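Side-chain contacts in putative tRNA synthase (Salmonella typhimurium, PDB 3DQQ), which probably catalyses the ATP-dependent phosphorylation of 3-oxo-tetronate to 3-oxo-tetronate 4-phosphate: residues R252-S257 against A347-G352; P311-T316 against A340-L345; T355-A360 against G366-S371. All blocks are in the same frame, centred on the assembly; numbering follows the deposited sequence.

Contact 1: residues R252-S257 against A347-G352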
ATOM      1  N   ARG A 252       7.525  26.803  20.748  1.00 41.07           N
ATOM      2  CA  ARG A 252       7.458  26.583  19.331  1.00 40.12           C
ATOM      3  C   ARG A 252       7.110  25.107  19.027  1.00 39.12           C
ATOM      4  O   ARG A 252       7.373  24.203  19.834  1.00 38.18           O
ATOM      5  CB  ARG A 252       8.749  27.053  18.655  1.00 41.35           C
ATOM      6  CG  ARG A 252       8.834  26.642  17.139  1.00 45.11           C
ATOM      7  CD  ARG A 252       8.233  27.659  16.119  1.00 52.72           C
ATOM      8  NE  ARG A 252       9.206  27.926  15.045  1.00 55.75           N
ATOM      9  CZ  ARG A 252      10.440  28.459  15.221  1.00 57.84           C
ATOM     10  NH1 ARG A 252      10.920  28.810  16.436  1.00 57.38           N
ATOM     11  NH2 ARG A 252      11.219  28.641  14.162  1.00 58.03           N
ATOM     12  N   ALA A 253       6.458  24.921  17.875  1.00 37.72           N
ATOM     13  CA  ALA A 253       6.030  23.638  17.364  1.00 37.01           C
ATOM     14  C   ALA A 253       6.700  23.267  16.019  1.00 36.54           C
ATOM     15  O   ALA A 253       7.246  24.107  15.297  1.00 37.10           O
ATOM     16  CB  ALA A 253       4.534  23.638  17.206  1.00 36.07           C
ATOM     17  N   VAL A 254       6.630  21.983  15.699  1.00 35.76           N
ATOM     18  CA  VAL A 254       7.204  21.445  14.509  1.00 35.22           C
ATOM     19  C   VAL A 254       6.257  20.348  14.035  1.00 35.50           C
ATOM     20  O   VAL A 254       5.665  19.666  14.858  1.00 34.97           O
ATOM     21  CB  VAL A 254       8.596  20.891  14.792  1.00 34.56           C
ATOM     22  CG1 VAL A 254       8.534  19.733  15.774  1.00 31.42           C
ATOM     23  CG2 VAL A 254       9.257  20.507  13.490  1.00 33.85           C
ATOM     24  N   VAL A 255       6.048  20.235  12.723  1.00 35.71           N
ATOM     25  CA  VAL A 255       5.369  19.067  12.157  1.00 35.73           C
ATOM     26  C   VAL A 255       6.429  18.120  11.597  1.00 36.11           C
ATOM     27  O   VAL A 255       7.272  18.532  10.797  1.00 36.25           O
ATOM     28  CB  VAL A 255       4.393  19.450  11.026  1.00 35.64           C
ATOM     29  CG1 VAL A 255       3.731  18.204  10.443  1.00 33.11           C
ATOM     30  CG2 VAL A 255       3.367  20.429  11.544  1.00 35.47           C
ATOM     31  N   LEU A 256       6.397  16.869  12.037  1.00 36.22           N
ATOM     32  CA  LEU A 256       7.279  15.834  11.518  1.00 36.91           C
ATOM     33  C   LEU A 256       6.392  14.778  10.846  1.00 37.94           C
ATOM     34  O   LEU A 256       5.669  14.039  11.506  1.00 38.02           O
ATOM     35  CB  LEU A 256       8.107  15.192  12.641  1.00 35.83           C
ATOM     36  CG  LEU A 256       9.106  16.053  13.418  1.00 34.76           C
ATOM     37  CD1 LEU A 256       9.830  15.207  14.480  1.00 31.44           C
ATOM     38  CD2 LEU A 256      10.101  16.751  12.513  1.00 30.98           C
ATOM     39  N   SER A 257       6.447  14.709   9.525  1.00 39.26           N
ATOM     40  CA  SER A 257       5.611  13.779   8.780  1.00 39.88           C
ATOM     41  C   SER A 257       6.408  12.630   8.156  1.00 40.76           C
ATOM     42  O   SER A 257       7.272  12.872   7.313  1.00 39.60           O
ATOM     43  CB  SER A 257       4.879  14.546   7.692  1.00 39.61           C
ATOM     44  OG  SER A 257       3.835  13.766   7.203  1.00 39.63           O
ATOM     45  N   ALA A 347      15.380  14.569  18.796  1.00 36.81           N
ATOM     46  CA  ALA A 347      16.214  14.894  19.976  1.00 37.28           C
ATOM     47  C   ALA A 347      16.767  16.315  19.852  1.00 37.58           C
ATOM     48  O   ALA A 347      16.613  17.123  20.763  1.00 37.99           O
ATOM     49  CB  ALA A 347      17.340  13.883  20.177  1.00 36.51           C
ATOM     50  N   ARG A 348      17.346  16.645  18.710  1.00 37.93           N
ATOM     51  CA  ARG A 348      17.941  17.975  18.544  1.00 38.81           C
ATOM     52  C   ARG A 348      16.945  19.121  18.613  1.00 38.15           C
ATOM     53  O   ARG A 348      17.242  20.157  19.191  1.00 38.14           O
ATOM     54  CB  ARG A 348      18.741  18.047  17.243  1.00 39.14           C
ATOM     55  CG  ARG A 348      20.016  17.214  17.330  1.00 40.56           C
ATOM     56  CD  ARG A 348      20.654  17.090  15.996  1.00 43.20           C
ATOM     57  NE  ARG A 348      22.100  16.839  16.070  1.00 48.47           N
ATOM     58  CZ  ARG A 348      23.023  17.722  16.491  1.00 48.97           C
ATOM     59  NH1 ARG A 348      22.688  18.957  16.905  1.00 50.29           N
ATOM     60  NH2 ARG A 348      24.304  17.373  16.486  1.00 48.53           N
ATOM     61  N   LEU A 349      15.760  18.921  18.048  1.00 37.91           N
ATOM     62  CA  LEU A 349      14.700  19.920  18.122  1.00 37.48           C
ATOM     63  C   LEU A 349      14.321  20.169  19.586  1.00 37.04           C
ATOM     64  O   LEU A 349      14.214  21.327  20.031  1.00 36.05           O
ATOM     65  CB  LEU A 349      13.495  19.484  17.276  1.00 37.12           C
ATOM     66  CG  LEU A 349      13.724  19.574  15.765  1.00 36.78           C
ATOM     67  CD1 LEU A 349      12.611  18.915  14.976  1.00 35.35           C
ATOM     68  CD2 LEU A 349      13.862  21.044  15.373  1.00 37.23           C
ATOM     69  N   ALA A 350      14.175  19.085  20.340  1.00 36.71           N
ATOM     70  CA  ALA A 350      13.947  19.210  21.782  1.00 37.44           C
ATOM     71  C   ALA A 350      15.067  19.981  22.450  1.00 37.63           C
ATOM     72  O   ALA A 350      14.765  20.948  23.126  1.00 37.41           O
ATOM     73  CB  ALA A 350      13.741  17.848  22.479  1.00 36.47           C
ATOM     74  N   GLU A 351      16.340  19.585  22.249  1.00 38.54           N
ATOM     75  CA  GLU A 351      17.502  20.329  22.835  1.00 39.28           C
ATOM     76  C   GLU A 351      17.477  21.805  22.454  1.00 37.54           C
ATOM     77  O   GLU A 351      17.876  22.621  23.215  1.00 36.95           O
ATOM     78  CB  GLU A 351      18.888  19.753  22.443  1.00 39.93           C
ATOM     79  CG  GLU A 351      19.205  18.225  22.832  1.00 44.13           C
ATOM     80  CD  GLU A 351      20.136  17.467  21.755  1.00 45.89           C
ATOM     81  OE1 GLU A 351      21.207  18.045  21.342  1.00 52.64           O
ATOM     82  OE2 GLU A 351      19.781  16.312  21.298  1.00 53.60           O
ATOM     83  N   GLY A 352      16.982  22.142  21.279  1.00 36.82           N
ATOM     84  CA  GLY A 352      16.957  23.527  20.843  1.00 36.63           C
ATOM     85  C   GLY A 352      15.699  24.253  21.221  1.00 36.12           C
ATOM     86  O   GLY A 352      15.438  25.344  20.741  1.00 36.35           O
TER

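Contact 2: residues P311-T316 against A340-L345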
ATOM      1  N   PRO A 311       7.069  24.979  11.197  1.00 38.03           N
ATOM      2  CA  PRO A 311       7.750  24.380  10.072  1.00 37.30           C
ATOM      3  C   PRO A 311       7.492  22.897   9.978  1.00 36.10           C
ATOM      4  O   PRO A 311       7.310  22.245  10.990  1.00 35.88           O
ATOM      5  CB  PRO A 311       9.214  24.598  10.411  1.00 37.58           C
ATOM      6  CG  PRO A 311       9.229  25.752  11.311  1.00 37.50           C
ATOM      7  CD  PRO A 311       8.011  25.612  12.122  1.00 37.93           C
ATOM      8  N   MET A 312       7.477  22.373   8.761  1.00 35.55           N
ATOM      9  CA  MET A 312       7.252  20.947   8.520  1.00 35.08           C
ATOM     10  C   MET A 312       8.496  20.284   7.930  1.00 35.23           C
ATOM     11  O   MET A 312       9.178  20.837   7.070  1.00 34.46           O
ATOM     12  CB  MET A 312       6.093  20.751   7.574  1.00 34.62           C
ATOM     13  CG  MET A 312       5.816  19.306   7.272  1.00 34.82           C
ATOM     14  SD  MET A 312       4.329  19.128   6.286  1.00 31.69           S
ATOM     15  CE  MET A 312       3.263  18.620   7.555  1.00 34.29           C
ATOM     16  N   ILE A 313       8.810  19.104   8.425  1.00 35.37           N
ATOM     17  CA  ILE A 313       9.768  18.243   7.755  1.00 35.94           C
ATOM     18  C   ILE A 313       9.026  16.971   7.361  1.00 36.91           C
ATOM     19  O   ILE A 313       8.595  16.182   8.216  1.00 36.30           O
ATOM     20  CB  ILE A 313      10.958  17.981   8.634  1.00 36.04           C
ATOM     21  CG1 ILE A 313      11.718  19.280   8.735  1.00 36.28           C
ATOM     22  CG2 ILE A 313      11.856  16.846   8.085  1.00 34.26           C
ATOM     23  CD1 ILE A 313      12.743  19.178   9.727  1.00 40.38           C
ATOM     24  N   SER A 314       8.860  16.817   6.056  1.00 37.97           N
ATOM     25  CA  SER A 314       8.047  15.785   5.496  1.00 39.76           C
ATOM     26  C   SER A 314       8.893  14.802   4.740  1.00 40.25           C
ATOM     27  O   SER A 314       9.780  15.196   4.014  1.00 40.46           O
ATOM     28  CB  SER A 314       7.046  16.399   4.534  1.00 39.49           C
ATOM     29  OG  SER A 314       6.427  15.388   3.755  1.00 41.35           O
ATOM     30  N   ALA A 315       8.579  13.524   4.904  1.00 41.64           N
ATOM     31  CA  ALA A 315       9.233  12.446   4.210  1.00 42.94           C
ATOM     32  C   ALA A 315       8.234  11.802   3.250  1.00 44.11           C
ATOM     33  O   ALA A 315       8.481  10.742   2.692  1.00 43.57           O
ATOM     34  CB  ALA A 315       9.735  11.444   5.196  1.00 41.83           C
ATOM     35  N   THR A 316       7.113  12.460   3.012  1.00 46.47           N
ATOM     36  CA  THR A 316       6.055  11.814   2.253  1.00 48.65           C
ATOM     37  C   THR A 316       6.323  11.828   0.720  1.00 50.43           C
ATOM     38  O   THR A 316       5.861  10.941   0.003  1.00 51.10           O
ATOM     39  CB  THR A 316       4.599  12.281   2.714  1.00 49.29           C
ATOM     40  OG1 THR A 316       4.142  13.338   1.887  1.00 49.94           O
ATOM     41  CG2 THR A 316       4.524  12.677   4.248  1.00 46.98           C
ATOM     42  N   ALA A 340      15.515   6.599  11.083  1.00 36.08           N
ATOM     43  CA  ALA A 340      16.714   6.908  11.823  1.00 35.20           C
ATOM     44  C   ALA A 340      16.973   8.410  11.820  1.00 34.71           C
ATOM     45  O   ALA A 340      17.446   8.962  12.821  1.00 34.82           O
ATOM     46  CB  ALA A 340      17.906   6.150  11.248  1.00 34.01           C
ATOM     47  N   LEU A 341      16.687   9.083  10.705  1.00 34.54           N
ATOM     48  CA  LEU A 341      16.914  10.528  10.643  1.00 34.76           C
ATOM     49  C   LEU A 341      15.972  11.233  11.612  1.00 35.56           C
ATOM     50  O   LEU A 341      16.435  12.047  12.430  1.00 35.84           O
ATOM     51  CB  LEU A 341      16.732  11.111   9.246  1.00 34.29           C
ATOM     52  CG  LEU A 341      16.761  12.644   9.209  1.00 33.43           C
ATOM     53  CD1 LEU A 341      18.184  13.185   9.027  1.00 29.88           C
ATOM     54  CD2 LEU A 341      15.826  13.152   8.161  1.00 32.83           C
ATOM     55  N   PHE A 342      14.675  10.925  11.519  1.00 35.48           N
ATOM     56  CA  PHE A 342      13.680  11.538  12.401  1.00 35.80           C
ATOM     57  C   PHE A 342      14.027  11.368  13.878  1.00 36.05           C
ATOM     58  O   PHE A 342      13.789  12.246  14.729  1.00 35.94           O
ATOM     59  CB  PHE A 342      12.293  10.956  12.141  1.00 36.39           C
ATOM     60  CG  PHE A 342      11.558  11.632  11.031  1.00 36.55           C
ATOM     61  CD1 PHE A 342      11.319  12.985  11.066  1.00 38.34           C
ATOM     62  CD2 PHE A 342      11.097  10.922   9.949  1.00 39.19           C
ATOM     63  CE1 PHE A 342      10.631  13.621  10.033  1.00 37.87           C
ATOM     64  CE2 PHE A 342      10.400  11.565   8.911  1.00 38.90           C
ATOM     65  CZ  PHE A 342      10.176  12.918   8.967  1.00 37.26           C
ATOM     66  N   SER A 343      14.601  10.222  14.181  1.00 35.86           N
ATOM     67  CA  SER A 343      15.052   9.957  15.526  1.00 35.51           C
ATOM     68  C   SER A 343      16.049  11.005  16.023  1.00 35.34           C
ATOM     69  O   SER A 343      15.828  11.612  17.065  1.00 35.72           O
ATOM     70  CB  SER A 343      15.692   8.592  15.579  1.00 34.98           C
ATOM     71  OG  SER A 343      16.081   8.369  16.884  1.00 35.92           O
ATOM     72  N   LEU A 344      17.134  11.200  15.275  1.00 34.37           N
ATOM     73  CA  LEU A 344      18.120  12.197  15.607  1.00 34.36           C
ATOM     74  C   LEU A 344      17.565  13.632  15.588  1.00 34.68           C
ATOM     75  O   LEU A 344      17.989  14.508  16.366  1.00 35.09           O
ATOM     76  CB  LEU A 344      19.255  12.135  14.614  1.00 33.80           C
ATOM     77  CG  LEU A 344      20.087  10.867  14.589  1.00 32.84           C
ATOM     78  CD1 LEU A 344      20.764  10.715  13.210  1.00 28.27           C
ATOM     79  CD2 LEU A 344      21.093  10.902  15.738  1.00 25.82           C
ATOM     80  N   LEU A 345      16.634  13.871  14.679  1.00 34.92           N
ATOM     81  CA  LEU A 345      16.128  15.206  14.432  1.00 35.12           C
ATOM     82  C   LEU A 345      15.296  15.641  15.645  1.00 36.00           C
ATOM     83  O   LEU A 345      15.437  16.779  16.147  1.00 35.94           O
ATOM     84  CB  LEU A 345      15.303  15.204  13.145  1.00 34.79           C
ATOM     85  CG  LEU A 345      14.611  16.485  12.737  1.00 34.63           C
ATOM     86  CD1 LEU A 345      15.550  17.654  12.840  1.00 35.63           C
ATOM     87  CD2 LEU A 345      14.065  16.344  11.327  1.00 34.19           C
TER

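Contact 3: residues T355-A360 against G366-S371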
ATOM      1  N   THR A 355       8.961  22.480  21.607  1.00 35.75           N
ATOM      2  CA  THR A 355       8.176  22.085  22.754  1.00 35.95           C
ATOM      3  C   THR A 355       6.923  21.270  22.353  1.00 35.50           C
ATOM      4  O   THR A 355       6.469  20.457  23.123  1.00 36.04           O
ATOM      5  CB  THR A 355       7.811  23.356  23.579  1.00 36.22           C
ATOM      6  OG1 THR A 355       7.560  22.985  24.919  1.00 38.90           O
ATOM      7  CG2 THR A 355       6.572  24.008  23.074  1.00 37.39           C
ATOM      8  N   ARG A 356       6.405  21.490  21.145  1.00 34.84           N
ATOM      9  CA  ARG A 356       5.252  20.805  20.611  1.00 34.24           C
ATOM     10  C   ARG A 356       5.587  20.061  19.327  1.00 33.68           C
ATOM     11  O   ARG A 356       6.038  20.658  18.380  1.00 32.98           O
ATOM     12  CB  ARG A 356       4.186  21.828  20.291  1.00 33.90           C
ATOM     13  CG  ARG A 356       3.495  22.355  21.523  1.00 35.96           C
ATOM     14  CD  ARG A 356       2.317  23.250  21.167  1.00 35.24           C
ATOM     15  NE  ARG A 356       2.853  24.509  20.691  1.00 36.81           N
ATOM     16  CZ  ARG A 356       2.262  25.326  19.828  1.00 35.89           C
ATOM     17  NH1 ARG A 356       1.063  25.073  19.313  1.00 36.23           N
ATOM     18  NH2 ARG A 356       2.881  26.435  19.503  1.00 34.72           N
ATOM     19  N   PHE A 357       5.313  18.762  19.285  1.00 33.40           N
ATOM     20  CA  PHE A 357       5.655  17.937  18.149  1.00 32.93           C
ATOM     21  C   PHE A 357       4.397  17.330  17.545  1.00 33.05           C
ATOM     22  O   PHE A 357       3.731  16.508  18.170  1.00 33.52           O
ATOM     23  CB  PHE A 357       6.541  16.811  18.607  1.00 33.04           C
ATOM     24  CG  PHE A 357       7.914  17.228  18.978  1.00 33.15           C
ATOM     25  CD1 PHE A 357       8.989  16.925  18.167  1.00 33.86           C
ATOM     26  CD2 PHE A 357       8.155  17.921  20.149  1.00 34.46           C
ATOM     27  CE1 PHE A 357      10.292  17.318  18.524  1.00 34.16           C
ATOM     28  CE2 PHE A 357       9.452  18.311  20.502  1.00 34.31           C
ATOM     29  CZ  PHE A 357      10.512  18.003  19.690  1.00 33.89           C
ATOM     30  N   ILE A 358       4.074  17.730  16.324  1.00 32.75           N
ATOM     31  CA  ILE A 358       2.939  17.202  15.617  1.00 32.99           C
ATOM     32  C   ILE A 358       3.506  16.139  14.672  1.00 33.19           C
ATOM     33  O   ILE A 358       4.260  16.454  13.780  1.00 32.76           O
ATOM     34  CB  ILE A 358       2.204  18.342  14.869  1.00 33.12           C
ATOM     35  CG1 ILE A 358       1.799  19.434  15.868  1.00 32.78           C
ATOM     36  CG2 ILE A 358       0.985  17.811  14.087  1.00 32.53           C
ATOM     37  CD1 ILE A 358       1.351  20.761  15.239  1.00 32.19           C
ATOM     38  N   VAL A 359       3.179  14.877  14.895  1.00 33.52           N
ATOM     39  CA  VAL A 359       3.849  13.808  14.172  1.00 34.15           C
ATOM     40  C   VAL A 359       2.817  12.974  13.405  1.00 35.35           C
ATOM     41  O   VAL A 359       1.784  12.587  13.961  1.00 35.29           O
ATOM     42  CB  VAL A 359       4.643  12.917  15.140  1.00 33.85           C
ATOM     43  CG1 VAL A 359       5.385  11.823  14.391  1.00 33.31           C
ATOM     44  CG2 VAL A 359       5.588  13.773  15.976  1.00 32.56           C
ATOM     45  N   ALA A 360       3.082  12.735  12.119  1.00 35.86           N
ATOM     46  CA  ALA A 360       2.229  11.902  11.268  1.00 36.56           C
ATOM     47  C   ALA A 360       2.956  10.586  10.969  1.00 37.67           C
ATOM     48  O   ALA A 360       4.106  10.587  10.515  1.00 37.39           O
ATOM     49  CB  ALA A 360       1.903  12.612   9.988  1.00 35.58           C
ATOM     50  N   GLY A 366       6.340   6.466  17.014  1.00 36.46           N
ATOM     51  CA  GLY A 366       7.151   5.624  17.845  1.00 35.90           C
ATOM     52  C   GLY A 366       8.566   6.109  17.996  1.00 36.15           C
ATOM     53  O   GLY A 366       9.067   6.216  19.119  1.00 36.63           O
ATOM     54  N   VAL A 367       9.221   6.425  16.877  1.00 35.90           N
ATOM     55  CA  VAL A 367      10.618   6.765  16.956  1.00 35.47           C
ATOM     56  C   VAL A 367      10.812   8.125  17.614  1.00 35.35           C
ATOM     57  O   VAL A 367      11.810   8.317  18.313  1.00 35.55           O
ATOM     58  CB  VAL A 367      11.405   6.692  15.593  1.00 35.67           C
ATOM     59  CG1 VAL A 367      10.919   5.581  14.690  1.00 32.22           C
ATOM     60  CG2 VAL A 367      11.415   8.019  14.900  1.00 36.92           C
ATOM     61  N   VAL A 368       9.876   9.045  17.405  1.00 35.24           N
ATOM     62  CA  VAL A 368       9.979  10.373  18.007  1.00 35.65           C
ATOM     63  C   VAL A 368       9.821  10.296  19.518  1.00 36.65           C
ATOM     64  O   VAL A 368      10.543  10.956  20.269  1.00 37.27           O
ATOM     65  CB  VAL A 368       8.935  11.360  17.449  1.00 35.30           C
ATOM     66  CG1 VAL A 368       8.776  12.547  18.368  1.00 35.01           C
ATOM     67  CG2 VAL A 368       9.345  11.834  16.076  1.00 35.18           C
ATOM     68  N   THR A 369       8.874   9.485  19.952  1.00 37.26           N
ATOM     69  CA  THR A 369       8.626   9.299  21.347  1.00 38.13           C
ATOM     70  C   THR A 369       9.798   8.630  21.995  1.00 38.46           C
ATOM     71  O   THR A 369      10.229   9.030  23.049  1.00 36.88           O
ATOM     72  CB  THR A 369       7.369   8.464  21.550  1.00 38.34           C
ATOM     73  OG1 THR A 369       6.255   9.348  21.526  1.00 39.75           O
ATOM     74  CG2 THR A 369       7.357   7.806  22.898  1.00 40.03           C
ATOM     75  N   GLN A 370      10.313   7.589  21.373  1.00 40.59           N
ATOM     76  CA  GLN A 370      11.424   6.897  21.973  1.00 41.80           C
ATOM     77  C   GLN A 370      12.647   7.787  21.975  1.00 40.92           C
ATOM     78  O   GLN A 370      13.408   7.750  22.905  1.00 41.30           O
ATOM     79  CB  GLN A 370      11.721   5.578  21.285  1.00 42.69           C
ATOM     80  CG  GLN A 370      12.948   4.835  21.915  1.00 44.74           C
ATOM     81  CD  GLN A 370      13.378   3.484  21.154  1.00 49.73           C
ATOM     82  OE1 GLN A 370      12.644   2.941  20.253  1.00 56.31           O
ATOM     83  NE2 GLN A 370      14.595   2.954  21.532  1.00 53.77           N
ATOM     84  N   SER A 371      12.812   8.620  20.956  1.00 40.20           N
ATOM     85  CA  SER A 371      13.943   9.512  20.882  1.00 39.00           C
ATOM     86  C   SER A 371      13.945  10.561  21.970  1.00 38.09           C
ATOM     87  O   SER A 371      14.973  10.908  22.480  1.00 38.61           O
ATOM     88  CB  SER A 371      13.956  10.206  19.540  1.00 39.19           C
ATOM     89  OG  SER A 371      15.006  11.152  19.505  1.00 40.55           O
TER

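Contact 1: residues R252-S257 against A347-G352
L349 drops its side chain from the last turn of helix 336-351 onto V254 and L256, two residues of strand 253-257 whose CB atoms are on the same side of the strand. This is helix-on-sheet packing in an alpha/beta layered domain: parallel strands form the middle, and helices 288-304 and 336-351 lie over the face that carries V254 and L256. From its root outward, the L349 side chain meets first the ring of F357, on the neighbouring strand, and then strand 253-257. Its CB, beside that ring, is still 5.2 Å from V254 CG1. CG branches next, and CD2 stays about 5.0 Å from V254 CG2. CD1 does the touching. It continues outward from CA, with chi2 at 170°, so it is the methyl that gets deepest toward the sheet. There it sits between two residues, 4.0 Å from V254 CG2 and 4.1 Å from L256 CD2. V254 meets L349 at a slant, and L256 lies alongside it, pointing the other way. With chi1 at 63°, V254 turns both its methyls to L349, CG2 slightly the nearer. All three residues are buried. A299 and V302 of helix 288-304 close in on L349, and V302 also reaches V254, so the little core is shared by two helices. At the far end, the side chain of L256 comes within about 5 Å of that of T364, which probably belongs to the ATP site. The second methyl of the valine, V254 CG1, lies 4.2 Å from L349 CD1.

Contact 2: residues P311-T316 against A340-L345
Helix 336-351 packs on strand 312-314 and the residue just after it: I313 and A315 meet F342 and L345, part of the hydrophobic layer beneath the helix. I313 meets L345 tip to tip: I313 CD1 is 3.5 Å from L345 CD2, and I313 CG2 touches the same methyl at 4.0 Å. L345 gets there by setting CG anti to its backbone N (chi1 177°), which turns the branch down toward the strand. One turn earlier on the helix, F342 offers the edge of its ring. I313 CG2 lies between the L345 methyl and this ring, 4.0 Å from F342 CE1. The carbonyl oxygen of I313 lies in the ring plane, 3.7 Å from F342 CZ, and that oxygen is also engaged by the next strand of the parallel sheet, 253-257. In this alpha/beta layer L256 of that strand touches the same ring, and the side chain of F342 comes within about 4 Å of that of T364, probably part of the ATP site. A315 CB meets the ring edge as well, 3.8 Å from F342 CE2. At the end of the strand, S314 OG accepts the backbone N-H of T316 at 3.1 Å and 168°, an ST turn that spans A315.

Contact 3: residues T355-A360 against G366-S371
V359 and V368 meet with methyl against methyl, and F357 joins them from two residues earlier on strand 356-360. V359 CG2 is 4.2 Å from V368 CG1, and V368 CG2 stands at the same 4.2 Å from V359 CG2, so one methyl of the strand valine lies against both branches of the helix valine. The two side chains pass each other in opposite directions. V359 turns CG2 toward the helix by keeping it anti to the carbonyl carbon, while its CG1 is anti to the backbone N. F357 gives a lighter touch: F357 CD1 approaches V368 CG1 to 4.4 Å, and the ring is set obliquely to that methyl. All three residues are buried, and V368 also rests on L256 of the adjacent strand, while V359 leans on L401 of the strand at its other flank. Away from V368 the helix turns to solvent. G366 and Q370 are exposed, and V367 and T369 are only partly covered, with their side chains clear of the strand segment. S371 is likewise partly exposed, but its OG is bonded to the backbone O of S343 on helix 336-351, which ties the two helices together on this face. The loop between strand and helix is short: G361 follows A360 directly, and helix 362-371 begins with G362, E363 and T364, all four probably ATP-binding. T364 lies about 4 Å from V359, side chain to side chain, so this packing lies next to the probable nucleotide site. Because carbon alone meets carbon here, the joint has no directional bond, and the fit depends on shape and on burial of apolar surface, to which L256 and L401 also contribute.

In the fold
All three contacts lie in the nucleotide-binding C-terminal domain, their centres 8 to 10 Å apart. They use three neighbouring parallel strands, in the order 356-360, 253-257, 312-314, bonded through their backbones. Helix 336-351 serves contacts 1 and 2 and is followed, after a short connection, by strand 356-360 of contact 3, whose helix, 362-371, lies beside it. Along the chain, contact 2 is nested inside the loop closed by contact 1, and contact 3 follows both. Together they form adjoining apolar contacts between helices and strands, close to T364 of the probable ATP site.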